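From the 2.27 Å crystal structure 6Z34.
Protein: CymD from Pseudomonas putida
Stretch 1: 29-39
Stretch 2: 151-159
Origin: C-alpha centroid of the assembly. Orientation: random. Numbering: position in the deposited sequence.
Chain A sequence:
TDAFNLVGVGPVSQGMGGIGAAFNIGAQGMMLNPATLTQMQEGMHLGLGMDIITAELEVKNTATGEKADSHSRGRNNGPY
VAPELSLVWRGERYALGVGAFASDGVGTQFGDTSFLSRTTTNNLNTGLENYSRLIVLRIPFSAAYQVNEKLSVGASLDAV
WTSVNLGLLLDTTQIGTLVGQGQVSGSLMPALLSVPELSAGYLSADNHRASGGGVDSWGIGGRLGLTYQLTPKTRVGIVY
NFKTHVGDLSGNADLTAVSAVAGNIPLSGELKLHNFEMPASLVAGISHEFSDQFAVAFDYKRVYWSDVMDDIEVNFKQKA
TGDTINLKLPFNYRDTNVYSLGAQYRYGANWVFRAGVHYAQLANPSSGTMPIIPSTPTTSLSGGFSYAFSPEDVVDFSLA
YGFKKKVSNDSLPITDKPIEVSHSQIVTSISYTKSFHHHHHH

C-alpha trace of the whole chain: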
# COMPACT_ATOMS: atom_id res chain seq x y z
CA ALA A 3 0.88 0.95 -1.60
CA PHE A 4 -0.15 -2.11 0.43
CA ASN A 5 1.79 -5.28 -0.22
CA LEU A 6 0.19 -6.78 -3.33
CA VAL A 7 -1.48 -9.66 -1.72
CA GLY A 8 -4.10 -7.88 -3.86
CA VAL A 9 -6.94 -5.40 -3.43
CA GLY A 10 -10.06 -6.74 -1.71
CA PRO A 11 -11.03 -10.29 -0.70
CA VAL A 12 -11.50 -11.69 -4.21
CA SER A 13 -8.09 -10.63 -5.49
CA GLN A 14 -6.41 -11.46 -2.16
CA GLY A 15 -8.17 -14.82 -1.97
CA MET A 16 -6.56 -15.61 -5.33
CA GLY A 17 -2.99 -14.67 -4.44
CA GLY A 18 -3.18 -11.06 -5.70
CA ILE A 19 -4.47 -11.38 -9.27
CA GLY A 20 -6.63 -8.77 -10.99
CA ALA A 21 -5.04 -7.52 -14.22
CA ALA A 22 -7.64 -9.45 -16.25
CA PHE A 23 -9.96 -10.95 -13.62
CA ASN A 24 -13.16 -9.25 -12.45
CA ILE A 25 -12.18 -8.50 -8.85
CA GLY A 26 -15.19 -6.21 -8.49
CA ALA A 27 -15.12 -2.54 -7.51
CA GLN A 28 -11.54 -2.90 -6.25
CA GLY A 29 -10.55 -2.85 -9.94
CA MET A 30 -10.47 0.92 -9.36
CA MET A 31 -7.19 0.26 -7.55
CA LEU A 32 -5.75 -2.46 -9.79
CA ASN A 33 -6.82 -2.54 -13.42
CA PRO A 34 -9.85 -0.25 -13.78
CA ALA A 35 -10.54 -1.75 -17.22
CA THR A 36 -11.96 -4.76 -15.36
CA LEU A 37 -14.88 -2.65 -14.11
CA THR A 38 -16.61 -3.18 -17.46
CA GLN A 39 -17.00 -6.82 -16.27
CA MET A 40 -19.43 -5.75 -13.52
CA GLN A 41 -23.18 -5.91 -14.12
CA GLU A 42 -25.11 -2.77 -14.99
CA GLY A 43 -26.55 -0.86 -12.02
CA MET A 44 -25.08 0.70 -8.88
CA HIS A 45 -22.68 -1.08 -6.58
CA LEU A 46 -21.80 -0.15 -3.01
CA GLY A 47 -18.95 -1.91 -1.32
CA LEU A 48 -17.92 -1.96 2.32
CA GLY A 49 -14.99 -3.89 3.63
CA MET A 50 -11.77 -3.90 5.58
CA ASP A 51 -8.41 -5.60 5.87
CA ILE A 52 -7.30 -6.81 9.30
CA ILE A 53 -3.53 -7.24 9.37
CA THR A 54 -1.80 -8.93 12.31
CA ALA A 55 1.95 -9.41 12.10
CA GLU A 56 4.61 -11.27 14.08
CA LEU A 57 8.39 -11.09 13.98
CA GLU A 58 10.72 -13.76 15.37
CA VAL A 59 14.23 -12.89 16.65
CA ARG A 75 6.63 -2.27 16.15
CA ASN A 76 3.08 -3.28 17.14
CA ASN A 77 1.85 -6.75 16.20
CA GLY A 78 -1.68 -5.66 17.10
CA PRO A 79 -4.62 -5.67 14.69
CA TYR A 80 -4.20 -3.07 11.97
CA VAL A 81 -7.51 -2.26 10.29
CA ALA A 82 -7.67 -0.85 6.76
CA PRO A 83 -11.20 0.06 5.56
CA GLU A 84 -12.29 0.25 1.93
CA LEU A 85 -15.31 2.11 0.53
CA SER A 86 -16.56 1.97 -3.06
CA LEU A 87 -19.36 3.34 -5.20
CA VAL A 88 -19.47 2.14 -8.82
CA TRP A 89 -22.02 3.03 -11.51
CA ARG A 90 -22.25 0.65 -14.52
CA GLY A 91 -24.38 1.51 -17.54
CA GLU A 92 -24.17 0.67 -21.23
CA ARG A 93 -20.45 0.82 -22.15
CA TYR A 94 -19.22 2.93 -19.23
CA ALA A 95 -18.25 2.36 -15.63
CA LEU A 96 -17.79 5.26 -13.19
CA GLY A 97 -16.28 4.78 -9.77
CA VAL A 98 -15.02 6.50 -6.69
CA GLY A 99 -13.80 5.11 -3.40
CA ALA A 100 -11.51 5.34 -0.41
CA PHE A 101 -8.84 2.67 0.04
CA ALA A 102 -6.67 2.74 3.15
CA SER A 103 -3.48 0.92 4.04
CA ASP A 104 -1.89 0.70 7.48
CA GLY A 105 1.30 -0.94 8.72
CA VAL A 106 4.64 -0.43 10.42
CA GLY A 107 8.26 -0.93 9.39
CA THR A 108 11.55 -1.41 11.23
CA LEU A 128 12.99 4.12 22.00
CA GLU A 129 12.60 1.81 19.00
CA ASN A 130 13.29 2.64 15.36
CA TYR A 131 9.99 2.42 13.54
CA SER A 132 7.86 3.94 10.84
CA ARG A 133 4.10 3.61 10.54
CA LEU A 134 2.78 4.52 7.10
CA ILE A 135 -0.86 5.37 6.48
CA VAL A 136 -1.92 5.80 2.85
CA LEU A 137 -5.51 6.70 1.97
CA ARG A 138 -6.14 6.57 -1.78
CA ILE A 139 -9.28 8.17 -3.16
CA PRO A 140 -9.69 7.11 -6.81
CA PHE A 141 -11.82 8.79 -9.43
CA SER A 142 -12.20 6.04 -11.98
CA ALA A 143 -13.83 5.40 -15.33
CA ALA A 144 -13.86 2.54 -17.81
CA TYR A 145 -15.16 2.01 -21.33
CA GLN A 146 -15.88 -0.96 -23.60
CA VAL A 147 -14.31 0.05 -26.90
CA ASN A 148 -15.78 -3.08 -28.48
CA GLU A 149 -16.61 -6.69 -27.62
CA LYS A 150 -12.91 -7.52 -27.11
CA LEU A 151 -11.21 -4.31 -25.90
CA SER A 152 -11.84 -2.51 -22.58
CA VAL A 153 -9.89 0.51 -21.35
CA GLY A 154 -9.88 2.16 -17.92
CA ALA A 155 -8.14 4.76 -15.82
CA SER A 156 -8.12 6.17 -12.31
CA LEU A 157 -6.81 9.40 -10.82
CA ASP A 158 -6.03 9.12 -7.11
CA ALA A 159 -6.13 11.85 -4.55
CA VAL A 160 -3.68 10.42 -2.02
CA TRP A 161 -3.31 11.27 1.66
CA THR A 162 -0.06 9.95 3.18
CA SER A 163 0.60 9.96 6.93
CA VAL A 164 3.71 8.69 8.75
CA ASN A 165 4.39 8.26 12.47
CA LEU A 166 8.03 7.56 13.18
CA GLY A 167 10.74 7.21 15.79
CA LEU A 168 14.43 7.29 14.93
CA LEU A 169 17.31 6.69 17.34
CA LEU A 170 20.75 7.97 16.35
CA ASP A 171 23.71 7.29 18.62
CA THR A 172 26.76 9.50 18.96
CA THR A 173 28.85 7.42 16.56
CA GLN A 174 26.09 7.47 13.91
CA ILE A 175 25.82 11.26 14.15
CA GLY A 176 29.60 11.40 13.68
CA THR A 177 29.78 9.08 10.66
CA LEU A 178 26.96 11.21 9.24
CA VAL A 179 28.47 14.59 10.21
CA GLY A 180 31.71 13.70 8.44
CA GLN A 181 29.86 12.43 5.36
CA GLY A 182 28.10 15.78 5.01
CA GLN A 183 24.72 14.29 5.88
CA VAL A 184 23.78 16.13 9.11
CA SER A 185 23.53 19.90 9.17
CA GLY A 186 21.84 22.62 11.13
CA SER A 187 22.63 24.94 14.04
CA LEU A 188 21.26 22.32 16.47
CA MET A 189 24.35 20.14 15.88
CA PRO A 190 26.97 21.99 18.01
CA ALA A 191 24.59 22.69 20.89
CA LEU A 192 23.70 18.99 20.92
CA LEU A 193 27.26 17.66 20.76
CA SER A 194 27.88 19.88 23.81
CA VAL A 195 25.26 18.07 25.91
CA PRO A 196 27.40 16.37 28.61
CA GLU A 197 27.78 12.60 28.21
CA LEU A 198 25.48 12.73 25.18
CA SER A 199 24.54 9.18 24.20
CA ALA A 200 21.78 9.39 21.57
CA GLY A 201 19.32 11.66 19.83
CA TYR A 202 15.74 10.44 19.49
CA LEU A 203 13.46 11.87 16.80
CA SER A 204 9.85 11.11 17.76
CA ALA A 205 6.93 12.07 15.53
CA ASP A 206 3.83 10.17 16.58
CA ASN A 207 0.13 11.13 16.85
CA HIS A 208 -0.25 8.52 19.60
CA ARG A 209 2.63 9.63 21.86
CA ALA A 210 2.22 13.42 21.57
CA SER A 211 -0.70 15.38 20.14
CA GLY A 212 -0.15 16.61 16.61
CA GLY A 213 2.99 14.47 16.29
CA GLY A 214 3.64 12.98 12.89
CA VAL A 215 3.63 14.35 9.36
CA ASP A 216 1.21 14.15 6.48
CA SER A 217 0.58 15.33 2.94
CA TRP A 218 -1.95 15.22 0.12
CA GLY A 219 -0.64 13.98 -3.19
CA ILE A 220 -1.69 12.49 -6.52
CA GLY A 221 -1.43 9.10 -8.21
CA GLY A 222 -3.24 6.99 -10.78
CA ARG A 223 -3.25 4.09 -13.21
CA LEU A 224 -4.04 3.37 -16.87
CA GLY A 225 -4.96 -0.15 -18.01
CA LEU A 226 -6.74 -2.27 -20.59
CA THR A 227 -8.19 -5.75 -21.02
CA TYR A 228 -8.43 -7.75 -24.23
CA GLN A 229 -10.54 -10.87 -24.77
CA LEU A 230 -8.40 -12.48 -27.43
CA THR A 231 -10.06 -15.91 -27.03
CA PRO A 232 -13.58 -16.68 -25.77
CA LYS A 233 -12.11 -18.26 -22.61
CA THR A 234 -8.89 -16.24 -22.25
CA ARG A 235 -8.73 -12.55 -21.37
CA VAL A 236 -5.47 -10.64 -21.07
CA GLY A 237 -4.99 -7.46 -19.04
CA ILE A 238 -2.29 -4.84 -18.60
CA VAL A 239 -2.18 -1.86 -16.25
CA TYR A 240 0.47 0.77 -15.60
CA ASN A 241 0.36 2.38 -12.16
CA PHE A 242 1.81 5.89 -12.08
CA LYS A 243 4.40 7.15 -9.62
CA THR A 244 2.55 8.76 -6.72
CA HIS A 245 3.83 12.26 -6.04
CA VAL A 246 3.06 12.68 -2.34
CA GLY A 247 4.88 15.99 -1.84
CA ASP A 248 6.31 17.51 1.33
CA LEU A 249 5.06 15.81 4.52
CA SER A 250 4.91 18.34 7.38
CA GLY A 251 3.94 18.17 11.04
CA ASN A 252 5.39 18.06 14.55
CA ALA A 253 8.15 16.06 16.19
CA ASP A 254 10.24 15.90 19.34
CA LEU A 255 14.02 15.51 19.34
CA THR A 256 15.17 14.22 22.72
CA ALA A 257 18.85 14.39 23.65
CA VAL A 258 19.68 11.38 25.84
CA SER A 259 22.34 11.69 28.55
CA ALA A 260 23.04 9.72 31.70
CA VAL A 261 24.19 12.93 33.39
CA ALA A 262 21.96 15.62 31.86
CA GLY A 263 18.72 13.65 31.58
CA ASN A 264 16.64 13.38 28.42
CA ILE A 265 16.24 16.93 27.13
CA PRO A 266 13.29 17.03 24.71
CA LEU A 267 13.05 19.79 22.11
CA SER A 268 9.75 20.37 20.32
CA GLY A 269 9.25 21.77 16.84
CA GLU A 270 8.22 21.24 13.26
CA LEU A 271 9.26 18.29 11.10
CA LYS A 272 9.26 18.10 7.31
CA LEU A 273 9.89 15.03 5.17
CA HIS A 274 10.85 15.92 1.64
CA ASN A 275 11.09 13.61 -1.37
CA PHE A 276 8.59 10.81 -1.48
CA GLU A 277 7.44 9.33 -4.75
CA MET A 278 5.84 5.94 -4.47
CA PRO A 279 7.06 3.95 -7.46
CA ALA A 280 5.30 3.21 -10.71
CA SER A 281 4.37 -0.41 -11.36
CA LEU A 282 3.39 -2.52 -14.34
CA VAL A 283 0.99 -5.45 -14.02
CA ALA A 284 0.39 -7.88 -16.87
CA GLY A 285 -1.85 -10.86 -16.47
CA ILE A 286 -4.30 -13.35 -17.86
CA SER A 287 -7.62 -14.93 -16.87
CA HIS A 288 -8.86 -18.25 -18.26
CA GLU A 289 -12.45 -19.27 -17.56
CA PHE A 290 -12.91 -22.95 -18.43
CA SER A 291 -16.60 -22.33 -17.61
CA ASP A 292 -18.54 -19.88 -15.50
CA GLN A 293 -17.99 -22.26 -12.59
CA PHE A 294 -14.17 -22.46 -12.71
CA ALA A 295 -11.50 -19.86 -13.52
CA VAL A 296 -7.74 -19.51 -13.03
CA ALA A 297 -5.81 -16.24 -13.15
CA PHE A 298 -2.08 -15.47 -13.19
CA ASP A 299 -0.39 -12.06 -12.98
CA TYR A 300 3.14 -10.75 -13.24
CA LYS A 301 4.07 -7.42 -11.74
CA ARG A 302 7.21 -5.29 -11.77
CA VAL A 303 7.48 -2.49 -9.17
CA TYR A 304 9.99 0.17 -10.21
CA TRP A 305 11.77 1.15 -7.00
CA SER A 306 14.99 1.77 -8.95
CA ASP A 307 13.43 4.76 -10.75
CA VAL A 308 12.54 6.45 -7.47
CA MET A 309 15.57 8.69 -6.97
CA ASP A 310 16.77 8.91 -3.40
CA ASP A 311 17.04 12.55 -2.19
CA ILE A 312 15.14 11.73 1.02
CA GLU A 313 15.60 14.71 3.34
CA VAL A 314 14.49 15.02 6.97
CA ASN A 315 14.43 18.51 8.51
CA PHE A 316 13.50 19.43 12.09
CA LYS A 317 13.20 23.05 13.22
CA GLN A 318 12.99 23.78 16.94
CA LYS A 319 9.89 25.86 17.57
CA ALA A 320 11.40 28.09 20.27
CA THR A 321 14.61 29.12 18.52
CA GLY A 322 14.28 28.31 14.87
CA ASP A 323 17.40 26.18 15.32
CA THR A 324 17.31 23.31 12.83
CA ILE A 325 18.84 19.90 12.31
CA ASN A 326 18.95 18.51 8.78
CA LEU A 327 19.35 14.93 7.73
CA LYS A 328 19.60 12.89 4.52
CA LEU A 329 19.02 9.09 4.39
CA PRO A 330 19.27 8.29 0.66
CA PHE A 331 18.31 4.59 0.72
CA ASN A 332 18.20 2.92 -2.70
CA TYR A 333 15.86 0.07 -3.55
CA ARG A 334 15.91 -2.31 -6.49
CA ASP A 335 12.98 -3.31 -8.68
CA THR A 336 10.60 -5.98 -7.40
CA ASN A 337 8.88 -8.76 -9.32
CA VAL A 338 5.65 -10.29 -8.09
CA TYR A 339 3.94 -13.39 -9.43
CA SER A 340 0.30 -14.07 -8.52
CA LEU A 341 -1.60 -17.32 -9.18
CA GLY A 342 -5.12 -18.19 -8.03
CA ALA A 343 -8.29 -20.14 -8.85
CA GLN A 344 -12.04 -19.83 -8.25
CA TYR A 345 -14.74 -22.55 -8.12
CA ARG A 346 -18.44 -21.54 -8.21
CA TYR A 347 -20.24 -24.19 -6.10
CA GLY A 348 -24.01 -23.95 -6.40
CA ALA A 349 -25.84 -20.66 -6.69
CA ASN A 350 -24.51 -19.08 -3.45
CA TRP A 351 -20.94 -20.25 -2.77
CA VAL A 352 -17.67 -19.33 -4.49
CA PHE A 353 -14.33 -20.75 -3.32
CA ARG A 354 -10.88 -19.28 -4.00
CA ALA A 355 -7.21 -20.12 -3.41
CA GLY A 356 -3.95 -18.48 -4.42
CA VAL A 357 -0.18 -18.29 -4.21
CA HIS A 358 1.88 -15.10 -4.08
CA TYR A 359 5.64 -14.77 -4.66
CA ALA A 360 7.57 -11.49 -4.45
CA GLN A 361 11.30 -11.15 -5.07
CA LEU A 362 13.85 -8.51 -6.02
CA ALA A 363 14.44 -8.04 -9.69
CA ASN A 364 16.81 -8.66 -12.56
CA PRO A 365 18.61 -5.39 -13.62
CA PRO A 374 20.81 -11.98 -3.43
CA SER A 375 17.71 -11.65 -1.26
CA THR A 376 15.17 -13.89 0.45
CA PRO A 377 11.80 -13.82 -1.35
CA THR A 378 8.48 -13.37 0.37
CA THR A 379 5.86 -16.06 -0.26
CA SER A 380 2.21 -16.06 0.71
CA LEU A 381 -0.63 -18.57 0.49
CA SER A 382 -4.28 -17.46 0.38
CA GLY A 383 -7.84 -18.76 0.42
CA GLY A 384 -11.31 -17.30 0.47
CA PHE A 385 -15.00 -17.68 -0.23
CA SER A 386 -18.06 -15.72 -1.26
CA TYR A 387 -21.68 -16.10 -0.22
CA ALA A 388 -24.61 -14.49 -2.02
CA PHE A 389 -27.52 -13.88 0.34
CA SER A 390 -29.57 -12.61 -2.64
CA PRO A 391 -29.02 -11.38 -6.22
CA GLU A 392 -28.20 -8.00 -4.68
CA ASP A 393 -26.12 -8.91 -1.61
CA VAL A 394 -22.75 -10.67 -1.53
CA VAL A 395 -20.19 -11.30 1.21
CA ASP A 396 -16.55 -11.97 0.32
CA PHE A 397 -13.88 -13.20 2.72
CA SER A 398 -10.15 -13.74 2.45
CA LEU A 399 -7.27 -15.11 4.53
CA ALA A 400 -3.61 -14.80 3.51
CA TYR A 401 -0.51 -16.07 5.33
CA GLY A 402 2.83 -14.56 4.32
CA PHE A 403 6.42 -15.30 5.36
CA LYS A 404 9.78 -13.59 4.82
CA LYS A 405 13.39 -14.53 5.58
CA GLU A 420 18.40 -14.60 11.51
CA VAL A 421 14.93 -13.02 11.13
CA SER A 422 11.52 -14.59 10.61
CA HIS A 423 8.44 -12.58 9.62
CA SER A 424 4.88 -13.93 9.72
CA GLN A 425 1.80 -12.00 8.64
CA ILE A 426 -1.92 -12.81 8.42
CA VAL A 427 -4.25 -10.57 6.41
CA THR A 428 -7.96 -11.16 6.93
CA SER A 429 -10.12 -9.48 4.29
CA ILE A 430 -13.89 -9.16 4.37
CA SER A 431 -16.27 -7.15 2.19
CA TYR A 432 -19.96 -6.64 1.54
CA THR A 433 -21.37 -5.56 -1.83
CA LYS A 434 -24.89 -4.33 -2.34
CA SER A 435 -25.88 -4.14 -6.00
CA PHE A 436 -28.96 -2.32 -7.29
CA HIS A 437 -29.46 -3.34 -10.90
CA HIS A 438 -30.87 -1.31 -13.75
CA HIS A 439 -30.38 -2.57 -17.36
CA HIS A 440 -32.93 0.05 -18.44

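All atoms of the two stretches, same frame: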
# COMPACT_ATOMS: atom_id res chain seq x y z
N GLY A 29 -11.27 -3.09 -8.70
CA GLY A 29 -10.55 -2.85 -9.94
C GLY A 29 -10.12 -1.41 -10.09
O GLY A 29 -9.10 -1.12 -10.74
N MET A 30 -10.87 -0.48 -9.51
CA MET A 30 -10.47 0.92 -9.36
C MET A 30 -9.01 1.07 -8.95
O MET A 30 -8.32 2.02 -9.36
CB MET A 30 -11.36 1.60 -8.30
CG MET A 30 -12.53 2.35 -8.86
SD MET A 30 -13.59 3.19 -7.67
CE MET A 30 -13.92 1.93 -6.47
N MET A 31 -8.53 0.16 -8.11
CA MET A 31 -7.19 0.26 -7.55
C MET A 31 -6.24 -0.77 -8.14
O MET A 31 -5.12 -0.90 -7.65
CB MET A 31 -7.22 0.11 -6.03
CG MET A 31 -7.90 1.26 -5.30
SD MET A 31 -7.04 2.85 -5.47
CE MET A 31 -5.37 2.36 -5.15
N LEU A 32 -6.67 -1.52 -9.15
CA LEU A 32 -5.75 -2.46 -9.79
C LEU A 32 -5.75 -2.18 -11.28
O LEU A 32 -4.99 -1.33 -11.76
CB LEU A 32 -6.13 -3.92 -9.49
CG LEU A 32 -4.90 -4.83 -9.56
CD1 LEU A 32 -5.01 -5.95 -8.53
CD2 LEU A 32 -4.63 -5.41 -10.95
N ASN A 33 -6.63 -2.86 -12.01
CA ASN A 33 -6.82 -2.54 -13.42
C ASN A 33 -8.26 -2.07 -13.58
O ASN A 33 -9.20 -2.89 -13.60
CB ASN A 33 -6.51 -3.72 -14.34
CG ASN A 33 -6.67 -3.37 -15.84
OD1 ASN A 33 -6.89 -2.20 -16.21
ND2 ASN A 33 -6.56 -4.38 -16.70
N PRO A 34 -8.48 -0.76 -13.65
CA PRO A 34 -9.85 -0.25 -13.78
C PRO A 34 -10.56 -0.71 -15.04
O PRO A 34 -11.80 -0.64 -15.09
CB PRO A 34 -9.67 1.28 -13.75
CG PRO A 34 -8.20 1.53 -13.88
CD PRO A 34 -7.49 0.31 -13.41
N ALA A 35 -9.85 -1.21 -16.05
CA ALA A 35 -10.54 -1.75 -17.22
C ALA A 35 -11.44 -2.92 -16.84
O ALA A 35 -12.44 -3.17 -17.52
CB ALA A 35 -9.55 -2.18 -18.30
N THR A 36 -11.14 -3.60 -15.72
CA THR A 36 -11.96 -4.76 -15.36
C THR A 36 -13.35 -4.37 -14.86
O THR A 36 -14.21 -5.25 -14.75
CB THR A 36 -11.29 -5.64 -14.30
OG1 THR A 36 -11.02 -4.87 -13.13
CG2 THR A 36 -9.98 -6.31 -14.87
N LEU A 37 -13.57 -3.09 -14.56
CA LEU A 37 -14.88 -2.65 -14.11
C LEU A 37 -15.96 -2.84 -15.16
O LEU A 37 -17.13 -2.98 -14.80
CB LEU A 37 -14.83 -1.19 -13.69
CG LEU A 37 -13.85 -0.90 -12.57
CD1 LEU A 37 -13.69 0.60 -12.44
CD2 LEU A 37 -14.36 -1.56 -11.29
N THR A 38 -15.60 -2.86 -16.45
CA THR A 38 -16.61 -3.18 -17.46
C THR A 38 -17.15 -4.61 -17.33
O THR A 38 -18.19 -4.90 -17.92
CB THR A 38 -16.08 -2.95 -18.89
OG1 THR A 38 -14.95 -3.80 -19.17
CG2 THR A 38 -15.68 -1.51 -19.07
N GLN A 39 -16.49 -5.47 -16.55
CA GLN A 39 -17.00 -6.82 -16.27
C GLN A 39 -18.17 -6.82 -15.28
O GLN A 39 -18.92 -7.80 -15.23
CB GLN A 39 -15.87 -7.70 -15.70
CG GLN A 39 -15.24 -8.70 -16.65
CD GLN A 39 -14.37 -8.04 -17.69
OE1 GLN A 39 -13.23 -7.67 -17.41
NE2 GLN A 39 -14.90 -7.90 -18.91
N LEU A 151 -12.10 -5.27 -26.52
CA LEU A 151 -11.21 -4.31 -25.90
C LEU A 151 -11.94 -3.45 -24.86
O LEU A 151 -12.97 -2.84 -25.18
CB LEU A 151 -10.56 -3.41 -26.96
CG LEU A 151 -9.70 -2.32 -26.30
CD1 LEU A 151 -8.46 -2.94 -25.63
CD2 LEU A 151 -9.29 -1.27 -27.30
N SER A 152 -11.40 -3.41 -23.64
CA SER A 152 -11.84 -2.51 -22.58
C SER A 152 -10.66 -1.68 -22.11
O SER A 152 -9.56 -2.22 -21.93
CB SER A 152 -12.41 -3.28 -21.39
OG SER A 152 -13.79 -3.55 -21.57
N VAL A 153 -10.88 -0.39 -21.91
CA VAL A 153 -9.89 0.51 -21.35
C VAL A 153 -10.43 1.14 -20.06
O VAL A 153 -11.65 1.25 -19.86
CB VAL A 153 -9.49 1.61 -22.34
CG1 VAL A 153 -8.81 1.01 -23.58
CG2 VAL A 153 -10.70 2.46 -22.70
N GLY A 154 -9.51 1.56 -19.20
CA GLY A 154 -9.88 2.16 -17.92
C GLY A 154 -8.74 2.93 -17.30
O GLY A 154 -7.55 2.65 -17.52
N ALA A 155 -9.12 3.90 -16.47
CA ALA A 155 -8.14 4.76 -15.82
C ALA A 155 -8.70 5.19 -14.48
O ALA A 155 -9.92 5.17 -14.26
CB ALA A 155 -7.80 5.99 -16.66
N SER A 156 -7.78 5.55 -13.57
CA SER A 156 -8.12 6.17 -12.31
C SER A 156 -7.16 7.33 -12.07
O SER A 156 -6.01 7.30 -12.52
CB SER A 156 -8.01 5.21 -11.13
OG SER A 156 -8.82 4.09 -11.33
N LEU A 157 -7.65 8.35 -11.37
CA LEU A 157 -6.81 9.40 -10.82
C LEU A 157 -7.01 9.42 -9.32
O LEU A 157 -8.13 9.64 -8.85
CB LEU A 157 -7.13 10.77 -11.42
CG LEU A 157 -6.28 11.86 -10.79
CD1 LEU A 157 -5.02 12.09 -11.63
CD2 LEU A 157 -7.07 13.14 -10.62
N ASP A 158 -5.94 9.15 -8.56
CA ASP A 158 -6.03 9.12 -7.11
C ASP A 158 -5.69 10.47 -6.50
O ASP A 158 -4.66 11.06 -6.83
CB ASP A 158 -5.09 8.08 -6.51
CG ASP A 158 -5.28 6.69 -7.07
OD1 ASP A 158 -6.27 6.44 -7.81
OD2 ASP A 158 -4.43 5.84 -6.72
N ALA A 159 -6.56 10.95 -5.61
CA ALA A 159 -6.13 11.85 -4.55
C ALA A 159 -5.61 10.97 -3.42
O ALA A 159 -6.25 9.97 -3.06
CB ALA A 159 -7.26 12.73 -4.04

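Segments that pack against a β-strand often rely on small residues, which let two backbones come close, and on a few hydroxyl groups, which satisfy polar atoms along the way. The contact between residues 29-39 and 151-159 of CymD, distant in sequence, is a compact example. The first stretch consists of two 3-10 segments joined by a short loop; the second is a strand whose alternation directs Ser152, Ser156 and Asp158 toward the first stretch, while Val153 and Ala155 point away. Together they bury 384 Å².

Two hydrogen bonds cross the interface, both made by serine. Ser156, with chi1 in the m well, donates from OG to the backbone O of Met30 at 2.9 Å; the short hydroxyl side chain reaches the carbonyl directly from the strand. At the other end, Thr38 OG1 and Ser152 OG lie 2.7 Å apart. Either hydroxyl could be the donor, and both side chains point toward the opposing stretch, so two buried polar groups meet each other.

Between these bonds, aliphatic side chains make close van der Waals contact, largely with the strand's backbone. The backbones approach most closely at Ala35 and Gly154, whose CA atoms are 4.0 Å apart. Glycine suits this position for a plain steric reason: an ideal CB on Gly154 would point at the first stretch and lie 2.5 Å from Ala35 N and 2.6 Å from Pro34 C, a clash with both. The small methyl of Ala35 points toward the strand and packs on its backbone, with Ala35 CB 3.6 Å from Ser152 O. Pro34 lays its ring against the strand backbone, CG standing 3.6 Å from Ala155 N and 3.7 Å from Ser156 OG. Farther along, Met31 starts away from the strand, but its flexible side chain, with all three chi angles in m wells, turns back to bring CE within 3.9 Å of Asp158 OD2, a van der Waals contact; the carboxylate finds its hydrogen-bonding partners elsewhere in the structure.

Bonds within the first stretch hold this surface in shape. Asn33 OD1 accepts from Ala35 N at 3.1 Å, and Asn33 O accepts from both Thr36 N, at 3.0 Å, and Thr36 OG1, at 2.7 Å. The 3-10 turn continues with Leu37 N to Pro34 O at 3.1 Å and Gln39 N to Thr36 O at 2.9 Å. Thr36 thus spends its hydroxyl on its own turn, pointing away from the strand, while Pro34, Ala35 and Thr38 face it.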